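Local coordinates for protein peroxinectin A (Dictyostelium discoideum, PDB 6ERC) that is a secreted haem peroxidase that uses hydrogen peroxide to oxidise phenolic donors and also acts on iodide and thiocyanate, at residues G157-E160 with E161-K164; L200-I203 with D204-Y207; A235-F238 with A239-P243; K264-D268 with E269-T273; D434-V437 with G438-E442. All coordinates share one frame; numbering follows the deposited sequence.

Contact 1. Residues G157-E160 with E161-K164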
loop_
_atom_site.group_PDB
_atom_site.type_symbol
_atom_site.label_atom_id
_atom_site.label_comp_id
_atom_site.label_asym_id
_atom_site.label_seq_id
_atom_site.Cartn_x
_atom_site.Cartn_y
_atom_site.Cartn_z
ATOM N N GLY A 157 7.450 12.027 -7.430
ATOM C CA GLY A 157 6.200 12.536 -7.956
ATOM C C GLY A 157 5.822 11.903 -9.278
ATOM O O GLY A 157 6.562 11.121 -9.881
ATOM N N ASN A 158 4.626 12.266 -9.745
ATOM C CA ASN A 158 4.015 11.630 -10.903
ATOM C C ASN A 158 4.142 12.459 -12.179
ATOM O O ASN A 158 3.423 12.195 -13.147
ATOM C CB ASN A 158 2.541 11.336 -10.618
ATOM C CG ASN A 158 2.350 10.340 -9.487
ATOM O OD1 ASN A 158 1.929 10.706 -8.392
ATOM N ND2 ASN A 158 2.653 9.071 -9.751
ATOM N N SER A 159 5.039 13.441 -12.214
ATOM C CA SER A 159 5.232 14.235 -13.423
ATOM C C SER A 159 6.528 15.023 -13.298
ATOM O O SER A 159 7.169 15.042 -12.244
ATOM C CB SER A 159 4.054 15.177 -13.672
ATOM O OG SER A 159 3.967 16.159 -12.657
ATOM N N GLU A 160 6.902 15.678 -14.400
ATOM C CA GLU A 160 8.098 16.513 -14.405
ATOM C C GLU A 160 7.948 17.694 -13.457
ATOM O O GLU A 160 8.854 17.998 -12.674
ATOM C CB GLU A 160 8.382 17.017 -15.822
ATOM C CG GLU A 160 9.089 16.032 -16.736
ATOM C CD GLU A 160 10.425 16.566 -17.225
ATOM O OE1 GLU A 160 11.278 16.897 -16.376
ATOM O OE2 GLU A 160 10.612 16.670 -18.456
ATOM N N GLU A 161 6.808 18.384 -13.527
ATOM C CA GLU A 161 6.645 19.620 -12.770
ATOM C C GLU A 161 6.701 19.361 -11.270
ATOM O O GLU A 161 7.360 20.100 -10.530
ATOM C CB GLU A 161 5.329 20.295 -13.154
ATOM C CG GLU A 161 5.210 21.734 -12.676
ATOM C CD GLU A 161 3.983 22.435 -13.235
ATOM O OE1 GLU A 161 3.059 21.734 -13.703
ATOM O OE2 GLU A 161 3.945 23.686 -13.208
ATOM N N ILE A 162 6.020 18.317 -10.800
ATOM C CA ILE A 162 6.060 18.003 -9.377
ATOM C C ILE A 162 7.464 17.578 -8.968
ATOM O O ILE A 162 7.949 17.943 -7.890
ATOM C CB ILE A 162 5.013 16.927 -9.033
ATOM C CG1 ILE A 162 4.999 16.664 -7.525
ATOM C CG2 ILE A 162 5.290 15.636 -9.794
ATOM C CD1 ILE A 162 3.835 15.814 -7.061
ATOM N N CYS A 163 8.145 16.811 -9.819
ATOM C CA CYS A 163 9.492 16.363 -9.488
ATOM C C CYS A 163 10.433 17.548 -9.308
ATOM O O CYS A 163 11.111 17.668 -8.281
ATOM C CB CYS A 163 10.019 15.427 -10.573
ATOM S SG CYS A 163 11.667 14.777 -10.201
ATOM N N LYS A 164 10.481 18.445 -10.295
ATOM C CA LYS A 164 11.424 19.555 -10.253
ATOM C C LYS A 164 11.113 20.558 -9.152
ATOM O O LYS A 164 11.930 21.453 -8.908
ATOM C CB LYS A 164 11.462 20.259 -11.611
ATOM C CG LYS A 164 12.211 19.463 -12.674
ATOM C CD LYS A 164 12.279 20.189 -14.004
ATOM C CE LYS A 164 13.092 19.393 -15.017
ATOM N NZ LYS A 164 13.153 20.054 -16.352
#
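Ser159 and Ile162 meet at the N-terminus of helix 160-166, where Ser159 occupies the N-cap position. The branch methyl CG2 of Ile162 does the touching: it lies 3.2 Å from OG of Ser159 and 3.4 Å from the backbone N of Asn158. A chi1 of -177° puts that methyl between the backbone N and the carbonyl carbon of Ile162, facing Ser159. The first two helical bonds follow. Cys163 N donates to Ser159 O over 3.2 Å, approaching somewhat tilted from the carbonyl plane, while Lys164 N meets Glu160 O at 2.9 Å in a nearly straight bond. One turn apart on the exposed side, Glu160 and Lys164 run side by side. Their salt bridge is long, with Glu160 OE1 3.7 Å from Lys164 NZ, and OE1 comes closer to the CE methylene. Behind this first shell, Gly157, the first residue past helix 153-156, has a positive phi (86°) and so sets the course of the chain into the cap. This short connection leads from helix 153-156, which contributes Asn153 to the sodium site, into helix 160-166, and Tyr7 from an N-terminal loop touches both Glu160 and Cys163.

Contact 2. Residues L200-I203 with D204-Y207; sequences LFPI and DQLY
The flat groups of Phe201 and Gln205 meet where a proline leads into a short 3-10 turn, part of the loop between strand 182-184 and helix 218-241. Gln205 NE2 comes to 3.6 Å from Phe201 CD2, approaching the ring obliquely, and the ring and amide planes stand 64° apart. Elsewhere the Phe201 ring meets His335, with the two planes inclined at about 30°. The same amide crosses the pyrrolidine ring of Pro202 at a slant: Gln205 OE1 lies 3.1 Å from Pro202 CG, while the amide carbon also nears CD. An extended chain beyond CG carries the Gln205 amide back over residues 201 and 202. On another part of the proline, Asp204 OD1 approaches Pro202 CB at 3.1 Å. The carboxylate swings back there because CG of Asp204 sits between its own N and carbonyl carbon (chi1 57°).

Two successive i to i+3 backbone bonds define the turn. Gln205 N donates to Pro202 O, and Leu206 N to Ile203 O, both at 2.9 Å; each N-H approaches from above the carbonyl plane, as expected of so tight a coil. Leu206, which is buried, has its side chain about 9 Å from that of Arg213, the predicted transition-state stabiliser. A water lies 3.0 Å from Ile203 O.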
loop_
_atom_site.group_PDB
_atom_site.type_symbol
_atom_site.label_atom_id
_atom_site.label_comp_id
_atom_site.label_asym_id
_atom_site.label_seq_id
_atom_site.Cartn_x
_atom_site.Cartn_y
_atom_site.Cartn_z
ATOM N N LEU A 200 -5.908 16.633 11.325
ATOM C CA LEU A 200 -5.546 17.027 12.683
ATOM C C LEU A 200 -4.694 18.289 12.683
ATOM O O LEU A 200 -4.914 19.190 13.501
ATOM C CB LEU A 200 -4.801 15.891 13.391
ATOM C CG LEU A 200 -5.635 14.953 14.271
ATOM C CD1 LEU A 200 -6.491 14.031 13.424
ATOM C CD2 LEU A 200 -4.735 14.141 15.195
ATOM N N PHE A 201 -3.732 18.375 11.773
ATOM C CA PHE A 201 -2.803 19.488 11.695
ATOM C C PHE A 201 -3.002 20.244 10.385
ATOM O O PHE A 201 -3.502 19.682 9.403
ATOM C CB PHE A 201 -1.352 18.989 11.792
ATOM C CG PHE A 201 -1.063 18.207 13.048
ATOM C CD1 PHE A 201 -1.444 16.876 13.157
ATOM C CD2 PHE A 201 -0.406 18.802 14.116
ATOM C CE1 PHE A 201 -1.182 16.154 14.309
ATOM C CE2 PHE A 201 -0.139 18.087 15.272
ATOM C CZ PHE A 201 -0.528 16.763 15.369
ATOM N N PRO A 202 -2.628 21.522 10.335
ATOM C CA PRO A 202 -2.744 22.265 9.077
ATOM C C PRO A 202 -1.749 21.756 8.047
ATOM O O PRO A 202 -0.644 21.319 8.379
ATOM C CB PRO A 202 -2.438 23.708 9.488
ATOM C CG PRO A 202 -1.533 23.565 10.663
ATOM C CD PRO A 202 -2.026 22.344 11.401
ATOM N N ILE A 203 -2.153 21.833 6.775
ATOM C CA ILE A 203 -1.384 21.192 5.710
ATOM C C ILE A 203 0.026 21.767 5.623
ATOM O O ILE A 203 0.965 21.056 5.240
ATOM C CB ILE A 203 -2.137 21.312 4.367
ATOM C CG1 ILE A 203 -3.460 20.539 4.446
ATOM C CG2 ILE A 203 -1.283 20.777 3.211
ATOM C CD1 ILE A 203 -4.379 20.731 3.252
ATOM N N ASP A 204 0.212 23.041 5.981
ATOM C CA ASP A 204 1.546 23.628 5.898
ATOM C C ASP A 204 2.527 23.005 6.884
ATOM O O ASP A 204 3.726 23.291 6.797
ATOM C CB ASP A 204 1.496 25.144 6.121
ATOM C CG ASP A 204 0.860 25.522 7.442
ATOM O OD1 ASP A 204 -0.298 25.121 7.674
ATOM O OD2 ASP A 204 1.517 26.220 8.245
ATOM N N GLN A 205 2.059 22.170 7.812
ATOM C CA GLN A 205 2.945 21.442 8.709
ATOM C C GLN A 205 3.250 20.029 8.228
ATOM O O GLN A 205 4.105 19.364 8.822
ATOM C CB GLN A 205 2.341 21.379 10.118
ATOM C CG GLN A 205 2.280 22.729 10.828
ATOM C CD GLN A 205 1.512 22.681 12.144
ATOM O OE1 GLN A 205 0.878 23.663 12.537
ATOM N NE2 GLN A 205 1.568 21.540 12.833
ATOM N N LEU A 206 2.583 19.558 7.177
ATOM C CA LEU A 206 2.861 18.239 6.629
ATOM C C LEU A 206 4.098 18.273 5.741
ATOM O O LEU A 206 4.438 19.300 5.144
ATOM C CB LEU A 206 1.671 17.724 5.817
ATOM C CG LEU A 206 0.325 17.606 6.533
ATOM C CD1 LEU A 206 -0.723 17.081 5.563
ATOM C CD2 LEU A 206 0.418 16.708 7.761
ATOM N N TYR A 207 4.770 17.130 5.652
ATOM C CA TYR A 207 5.942 17.009 4.800
ATOM C C TYR A 207 5.521 16.789 3.353
ATOM O O TYR A 207 4.544 16.090 3.075
ATOM C CB TYR A 207 6.830 15.861 5.279
ATOM C CG TYR A 207 7.448 16.115 6.639
ATOM C CD1 TYR A 207 8.590 16.895 6.769
ATOM C CD2 TYR A 207 6.883 15.579 7.792
ATOM C CE1 TYR A 207 9.155 17.133 8.005
ATOM C CE2 TYR A 207 7.442 15.812 9.035
ATOM C CZ TYR A 207 8.580 16.590 9.134
ATOM O OH TYR A 207 9.141 16.827 10.367
HETATM O O HOH W 1 3.546 21.203 3.716
#

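Contact 3. Residues A235-F238 with A239-P243; sequences ARKF and ARLHP
The last two turns of helix 218-241 show how a long alpha-helix ends while its side chains still grip neighbouring parts of the fold. Lys237 and Leu241, one turn apart, lie side by side and point the same way. Their touch is loose, with Lys237 CE 4.2 Å from Leu241 CD2. The extended lysine, whose CG stands anti to the backbone N (chi1 171°), carries its ammonium group beyond the leucine to Glu486, with which it forms a salt bridge, and to the carbonyl O of Glu484.

Four consecutive i to i+4 bonds hold the backbone. Ala239 N donates to Ala235 O at 2.8 Å, and Arg240 N to Arg236 O at 3.1 Å, the longest of the four. Leu241 N finds Lys237 O at 2.8 Å in the straightest of them (162°). The final bond, from His242 N to Phe238 O, is again 2.8 Å. The imidazole then turns back toward the helix, so that Phe238 O lies at the ring's edge, near its plane, 3.7 Å from His242 CD2. The far side of that ring is tied down by a hydrogen bond from NE2 to Glu484, and Trp245 stacks on it.

Buried on the inner side, Ala235 and Phe238 pack against helix 247-275, touching Ser254, while Phe238 also meets Cys257, a disulfide-bonded residue. With these two residues turned to the partner helix, the segment forms a helix C-terminus whose last i to i+4 bond is made by a residue, His242, that has already left helical backbone angles.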
loop_
_atom_site.group_PDB
_atom_site.type_symbol
_atom_site.label_atom_id
_atom_site.label_comp_id
_atom_site.label_asym_id
_atom_site.label_seq_id
_atom_site.Cartn_x
_atom_site.Cartn_y
_atom_site.Cartn_z
ATOM N N ALA A 235 23.966 11.206 -4.846
ATOM C CA ALA A 235 24.162 12.357 -5.720
ATOM C C ALA A 235 25.505 13.025 -5.454
ATOM O O ALA A 235 26.197 13.440 -6.390
ATOM C CB ALA A 235 23.020 13.355 -5.536
ATOM N N ARG A 236 25.889 13.141 -4.181
ATOM C CA ARG A 236 27.179 13.730 -3.846
ATOM C C ARG A 236 28.333 12.877 -4.356
ATOM O O ARG A 236 29.382 13.412 -4.736
ATOM C CB ARG A 236 27.279 13.923 -2.332
ATOM C CG ARG A 236 26.337 14.990 -1.797
ATOM C CD ARG A 236 25.870 14.692 -0.376
ATOM N NE ARG A 236 24.838 15.637 0.053
ATOM C CZ ARG A 236 24.022 15.449 1.088
ATOM N NH1 ARG A 236 24.096 14.341 1.816
ATOM N NH2 ARG A 236 23.120 16.373 1.390
ATOM N N LYS A 237 28.163 11.554 -4.371
ATOM C CA LYS A 237 29.185 10.679 -4.934
ATOM C C LYS A 237 29.294 10.869 -6.441
ATOM O O LYS A 237 30.393 11.060 -6.975
ATOM C CB LYS A 237 28.862 9.223 -4.593
ATOM C CG LYS A 237 29.727 8.189 -5.303
ATOM C CD LYS A 237 29.245 6.786 -4.983
ATOM C CE LYS A 237 29.723 5.769 -5.999
ATOM N NZ LYS A 237 29.082 4.447 -5.756
ATOM N N PHE A 238 28.163 10.810 -7.149
ATOM C CA PHE A 238 28.188 10.991 -8.596
ATOM C C PHE A 238 28.680 12.380 -8.969
ATOM O O PHE A 238 29.316 12.554 -10.014
ATOM C CB PHE A 238 26.797 10.749 -9.187
ATOM C CG PHE A 238 26.268 9.360 -8.965
ATOM C CD1 PHE A 238 27.127 8.279 -8.859
ATOM C CD2 PHE A 238 24.905 9.137 -8.868
ATOM C CE1 PHE A 238 26.635 7.003 -8.657
ATOM C CE2 PHE A 238 24.408 7.865 -8.666
ATOM C CZ PHE A 238 25.273 6.796 -8.561
ATOM N N ALA A 239 28.391 13.380 -8.136
ATOM C CA ALA A 239 28.899 14.722 -8.395
ATOM C C ALA A 239 30.421 14.753 -8.322
ATOM O O ALA A 239 31.076 15.394 -9.151
ATOM C CB ALA A 239 28.293 15.712 -7.401
ATOM N N ARG A 240 31.001 14.066 -7.335
ATOM C CA ARG A 240 32.455 14.005 -7.232
ATOM C C ARG A 240 33.049 13.129 -8.327
ATOM O O ARG A 240 34.085 13.472 -8.911
ATOM C CB ARG A 240 32.865 13.481 -5.856
ATOM C CG ARG A 240 32.684 14.484 -4.725
ATOM C CD ARG A 240 33.197 13.935 -3.396
ATOM N NE ARG A 240 34.636 13.667 -3.419
ATOM C CZ ARG A 240 35.581 14.580 -3.189
ATOM N NH1 ARG A 240 35.252 15.838 -2.921
ATOM N NH2 ARG A 240 36.863 14.234 -3.232
ATOM N N LEU A 241 32.411 11.995 -8.619
ATOM C CA LEU A 241 32.940 11.087 -9.631
ATOM C C LEU A 241 32.859 11.696 -11.024
ATOM O O LEU A 241 33.767 11.506 -11.842
ATOM C CB LEU A 241 32.190 9.756 -9.585
ATOM C CG LEU A 241 32.981 8.542 -9.091
ATOM C CD1 LEU A 241 33.560 8.782 -7.713
ATOM C CD2 LEU A 241 32.095 7.307 -9.083
ATOM N N HIS A 242 31.788 12.430 -11.317
ATOM C CA HIS A 242 31.559 13.008 -12.641
ATOM C C HIS A 242 31.245 14.489 -12.485
ATOM O O HIS A 242 30.074 14.893 -12.491
ATOM C CB HIS A 242 30.427 12.282 -13.369
ATOM C CG HIS A 242 30.558 10.792 -13.354
ATOM N ND1 HIS A 242 31.217 10.091 -14.340
ATOM C CD2 HIS A 242 30.114 9.869 -12.470
ATOM C CE1 HIS A 242 31.175 8.800 -14.064
ATOM N NE2 HIS A 242 30.511 8.638 -12.933
ATOM N N PRO A 243 32.269 15.331 -12.334
ATOM C CA PRO A 243 32.018 16.780 -12.272
ATOM C C PRO A 243 31.438 17.342 -13.554
ATOM O O PRO A 243 30.838 18.423 -13.523
ATOM C CB PRO A 243 33.405 17.366 -11.979
ATOM C CG PRO A 243 34.186 16.238 -11.401
ATOM C CD PRO A 243 33.681 15.009 -12.074
#

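Contact 4. Residues K264-D268 with E269-T273; sequences KITYD and EYLPT
Tyr267 and Leu271 lie side by side in helix 247-275, where a wider pi-type turn at 266-268 is followed by a kink at Pro272. Their CH-pi contact is almost centred: Leu271 CD1 stands 3.6 Å from the centroid of the Tyr267 ring, 8° off its normal. Other apolar contacts are looser, Thr266 CG2 being 4.1 Å from Leu271 CG. Trp472 meets the Tyr267 ring edge-to-face, and the phenol OH bonds to Phe462 O.

Among the backbone bonds, the wide turn is plain. Ile265 O accepts from both Glu269 N (3.0 Å) and Tyr270 N (2.8 Å), and Leu271 N reaches Thr266 O at 2.8 Å, so two bonds span five residues. Pro272 has no N-H to give, and its ring instead brings CD to 3.5 Å from Tyr267 O.

Of the polar side chains, Glu269 crosses Ile265 at a slant, its OE1 3.5 Å from Ile265 CG1 and bonded to Phe490 N. A chi1 of -177° swings the Tyr270 ring away from this turn to the haem, and it stacks on Phe72. Across the kink, Glu269 O accepts twice from Thr273, whose N and OG1 arrive from opposite faces of the carbonyl plane, OG1 at 2.9 Å.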
loop_
_atom_site.group_PDB
_atom_site.type_symbol
_atom_site.label_atom_id
_atom_site.label_comp_id
_atom_site.label_asym_id
_atom_site.label_seq_id
_atom_site.Cartn_x
_atom_site.Cartn_y
_atom_site.Cartn_z
ATOM N N LYS A 264 14.845 -4.031 -5.415
ATOM C CA LYS A 264 15.600 -5.172 -4.901
ATOM C C LYS A 264 15.094 -5.605 -3.531
ATOM O O LYS A 264 14.959 -6.804 -3.262
ATOM C CB LYS A 264 17.090 -4.836 -4.833
ATOM C CG LYS A 264 17.979 -6.057 -4.618
ATOM C CD LYS A 264 19.424 -5.663 -4.360
ATOM C CE LYS A 264 20.326 -6.879 -4.221
ATOM N NZ LYS A 264 21.720 -6.484 -3.855
ATOM N N ILE A 265 14.825 -4.644 -2.645
ATOM C CA ILE A 265 14.292 -4.980 -1.327
ATOM C C ILE A 265 12.956 -5.698 -1.463
ATOM O O ILE A 265 12.647 -6.619 -0.697
ATOM C CB ILE A 265 14.170 -3.710 -0.462
ATOM C CG1 ILE A 265 15.561 -3.211 -0.063
ATOM C CG2 ILE A 265 13.323 -3.978 0.785
ATOM C CD1 ILE A 265 15.570 -1.834 0.549
ATOM N N THR A 266 12.145 -5.294 -2.440
ATOM C CA THR A 266 10.840 -5.916 -2.619
ATOM C C THR A 266 10.979 -7.385 -3.007
ATOM O O THR A 266 10.349 -8.258 -2.401
ATOM C CB THR A 266 10.040 -5.150 -3.675
ATOM O OG1 THR A 266 9.851 -3.797 -3.240
ATOM C CG2 THR A 266 8.679 -5.798 -3.905
ATOM N N TYR A 267 11.808 -7.679 -4.009
ATOM C CA TYR A 267 11.858 -9.016 -4.586
ATOM C C TYR A 267 12.921 -9.916 -3.969
ATOM O O TYR A 267 12.888 -11.129 -4.207
ATOM C CB TYR A 267 12.094 -8.928 -6.094
ATOM C CG TYR A 267 10.865 -8.512 -6.869
ATOM C CD1 TYR A 267 10.329 -7.239 -6.728
ATOM C CD2 TYR A 267 10.243 -9.390 -7.744
ATOM C CE1 TYR A 267 9.207 -6.856 -7.432
ATOM C CE2 TYR A 267 9.121 -9.013 -8.455
ATOM C CZ TYR A 267 8.610 -7.745 -8.296
ATOM O OH TYR A 267 7.494 -7.361 -9.002
ATOM N N ASP A 268 13.860 -9.369 -3.200
ATOM C CA ASP A 268 14.841 -10.189 -2.499
ATOM C C ASP A 268 14.524 -10.362 -1.021
ATOM O O ASP A 268 14.924 -11.370 -0.430
ATOM C CB ASP A 268 16.246 -9.589 -2.637
ATOM C CG ASP A 268 16.860 -9.836 -4.005
ATOM O OD1 ASP A 268 16.192 -10.450 -4.864
ATOM O OD2 ASP A 268 18.020 -9.421 -4.216
ATOM N N GLU A 269 13.811 -9.414 -0.416
ATOM C CA GLU A 269 13.490 -9.468 1.003
ATOM C C GLU A 269 11.994 -9.544 1.270
ATOM O O GLU A 269 11.542 -10.462 1.962
ATOM C CB GLU A 269 14.086 -8.246 1.722
ATOM C CG GLU A 269 15.598 -8.263 1.810
ATOM C CD GLU A 269 16.154 -7.055 2.541
ATOM O OE1 GLU A 269 16.240 -5.970 1.927
ATOM O OE2 GLU A 269 16.499 -7.188 3.734
ATOM N N TYR A 270 11.208 -8.610 0.731
ATOM C CA TYR A 270 9.798 -8.518 1.104
ATOM C C TYR A 270 9.013 -9.729 0.616
ATOM O O TYR A 270 8.356 -10.417 1.406
ATOM C CB TYR A 270 9.191 -7.226 0.551
ATOM C CG TYR A 270 7.746 -7.028 0.949
ATOM C CD1 TYR A 270 7.412 -6.536 2.205
ATOM C CD2 TYR A 270 6.717 -7.340 0.074
ATOM C CE1 TYR A 270 6.097 -6.357 2.574
ATOM C CE2 TYR A 270 5.395 -7.165 0.437
ATOM C CZ TYR A 270 5.094 -6.673 1.687
ATOM O OH TYR A 270 3.782 -6.498 2.057
ATOM N N LEU A 271 9.063 -10.005 -0.682
ATOM C CA LEU A 271 8.230 -11.054 -1.252
ATOM C C LEU A 271 8.652 -12.430 -0.747
ATOM O O LEU A 271 7.786 -13.248 -0.416
ATOM C CB LEU A 271 8.270 -10.995 -2.779
ATOM C CG LEU A 271 7.663 -9.733 -3.396
ATOM C CD1 LEU A 271 7.847 -9.737 -4.906
ATOM C CD2 LEU A 271 6.185 -9.598 -3.041
ATOM N N PRO A 272 9.949 -12.740 -0.675
ATOM C CA PRO A 272 10.337 -14.015 -0.050
ATOM C C PRO A 272 9.804 -14.176 1.361
ATOM O O PRO A 272 9.550 -15.307 1.791
ATOM C CB PRO A 272 11.867 -13.963 -0.081
ATOM C CG PRO A 272 12.170 -13.121 -1.263
ATOM C CD PRO A 272 11.107 -12.065 -1.287
ATOM N N THR A 273 9.623 -13.077 2.097
ATOM C CA THR A 273 9.002 -13.162 3.416
ATOM C C THR A 273 7.499 -13.391 3.303
ATOM O O THR A 273 6.932 -14.201 4.046
ATOM C CB THR A 273 9.290 -11.887 4.214
ATOM O OG1 THR A 273 10.704 -11.759 4.418
ATOM C CG2 THR A 273 8.588 -11.918 5.569
#

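Contact 5. Residues D434-V437 with G438-E442; sequences DSYV and GGLAE
With chi1 at -180°, Tyr436 sends its ring out beside its own carbonyl carbon, whereas Leu440 (chi1 -76°) places CG beside its backbone N, and these choices bring the two side chains together one turn apart on helix 435-441. Leu440 CD1 settles over one face of the ring, displaced toward the rim, in a CH-pi contact 3.8 Å from the ring centroid. The phenol end is nearest, with Tyr436 CZ 3.6 Å from that methyl. The leucine also folds over the helix backbone, its CG lying 3.3 Å from Tyr436 O.

Backbone bonds run from the N-cap position onward. Gly438 N donates to Asp434 O and Gly439 N to Ser435 O, both at 2.9 Å; Leu440 N to Tyr436 O is weak at 3.3 Å, and Ala441 N reaches Val437 O at 3.0 Å. Phe56 of helix 48-56 touches Val437 and Leu440.

The helix is largely buried, and its polar side chains find partners elsewhere in the chain: Ser435 OG with Pro393 O and, weakly, Tyr436 OH with Arg302 O. Instead of capping the helix, the Asp434 carboxylate pairs with Arg388 and Tyr427, and its charge is probably balanced by the arginine.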
loop_
_atom_site.group_PDB
_atom_site.type_symbol
_atom_site.label_atom_id
_atom_site.label_comp_id
_atom_site.label_asym_id
_atom_site.label_seq_id
_atom_site.Cartn_x
_atom_site.Cartn_y
_atom_site.Cartn_z
ATOM N N ASP A 434 -17.743 -12.445 1.197
ATOM C CA ASP A 434 -16.937 -11.480 0.460
ATOM C C ASP A 434 -15.517 -12.012 0.287
ATOM O O ASP A 434 -14.914 -12.513 1.241
ATOM C CB ASP A 434 -16.908 -10.139 1.194
ATOM C CG ASP A 434 -18.131 -9.290 0.915
ATOM O OD1 ASP A 434 -18.383 -8.990 -0.270
ATOM O OD2 ASP A 434 -18.839 -8.921 1.875
ATOM N N SER A 435 -14.980 -11.898 -0.931
ATOM C CA SER A 435 -13.633 -12.398 -1.195
ATOM C C SER A 435 -12.631 -11.866 -0.178
ATOM O O SER A 435 -11.722 -12.590 0.245
ATOM C CB SER A 435 -13.201 -12.020 -2.613
ATOM O OG SER A 435 -13.851 -12.830 -3.575
ATOM N N TYR A 436 -12.786 -10.608 0.234
ATOM C CA TYR A 436 -11.837 -10.007 1.165
ATOM C C TYR A 436 -11.828 -10.741 2.502
ATOM O O TYR A 436 -10.760 -11.073 3.031
ATOM C CB TYR A 436 -12.166 -8.528 1.358
ATOM C CG TYR A 436 -11.235 -7.812 2.310
ATOM C CD1 TYR A 436 -9.862 -7.799 2.094
ATOM C CD2 TYR A 436 -11.731 -7.136 3.417
ATOM C CE1 TYR A 436 -9.008 -7.142 2.961
ATOM C CE2 TYR A 436 -10.885 -6.476 4.288
ATOM C CZ TYR A 436 -9.527 -6.481 4.055
ATOM O OH TYR A 436 -8.688 -5.823 4.922
ATOM N N VAL A 437 -13.010 -11.011 3.066
ATOM C CA VAL A 437 -13.053 -11.672 4.367
ATOM C C VAL A 437 -12.689 -13.143 4.221
ATOM O O VAL A 437 -12.084 -13.734 5.124
ATOM C CB VAL A 437 -14.434 -11.499 5.043
ATOM C CG1 VAL A 437 -14.956 -10.066 4.892
ATOM C CG2 VAL A 437 -15.448 -12.498 4.514
ATOM N N GLY A 438 -13.042 -13.757 3.093
ATOM C CA GLY A 438 -12.727 -15.163 2.902
ATOM C C GLY A 438 -11.233 -15.411 2.824
ATOM O O GLY A 438 -10.698 -16.277 3.522
ATOM N N GLY A 439 -10.539 -14.649 1.975
ATOM C CA GLY A 439 -9.100 -14.814 1.855
ATOM C C GLY A 439 -8.379 -14.583 3.169
ATOM O O GLY A 439 -7.408 -15.271 3.485
ATOM N N LEU A 440 -8.846 -13.609 3.950
ATOM C CA LEU A 440 -8.256 -13.369 5.262
ATOM C C LEU A 440 -8.470 -14.551 6.197
ATOM O O LEU A 440 -7.599 -14.866 7.016
ATOM C CB LEU A 440 -8.844 -12.098 5.869
ATOM C CG LEU A 440 -8.300 -10.804 5.271
ATOM C CD1 LEU A 440 -9.099 -9.605 5.740
ATOM C CD2 LEU A 440 -6.834 -10.636 5.631
ATOM N N ALA A 441 -9.625 -15.216 6.094
ATOM C CA ALA A 441 -9.957 -16.296 7.014
ATOM C C ALA A 441 -9.177 -17.572 6.725
ATOM O O ALA A 441 -9.133 -18.463 7.582
ATOM C CB ALA A 441 -11.458 -16.585 6.959
ATOM N N GLU A 442 -8.565 -17.680 5.550
ATOM C CA GLU A 442 -7.856 -18.891 5.171
ATOM C C GLU A 442 -6.638 -19.114 6.060
ATOM O O GLU A 442 -6.086 -18.186 6.660
ATOM C CB GLU A 442 -7.412 -18.820 3.710
ATOM C CG GLU A 442 -8.558 -18.807 2.713
ATOM C CD GLU A 442 -8.090 -18.695 1.277
ATOM O OE1 GLU A 442 -6.871 -18.528 1.054
ATOM O OE2 GLU A 442 -8.946 -18.777 0.370
#

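How the contacts relate
All five contacts are local, and they follow one another along a single animal haem peroxidase chain without overlapping. Contacts 3 and 4 belong to consecutive helices, 218-241 and 247-275; their centres are about 29 Å apart, contact 3 far out from the middle of the chain and contact 4 beside the haem. Contact 1, at the start of helix 160-166, lies near the sodium site, and contact 2 is in the loop ahead of helix 218-241. Contact 5, on helix 435-441, is about 50 Å from contact 3, centre to centre, and lies across the chain's centre from it, but about 24 Å from contact 4. Only contact 4 contributes a residue of the haem pocket; the others sit farther out round the same helical body.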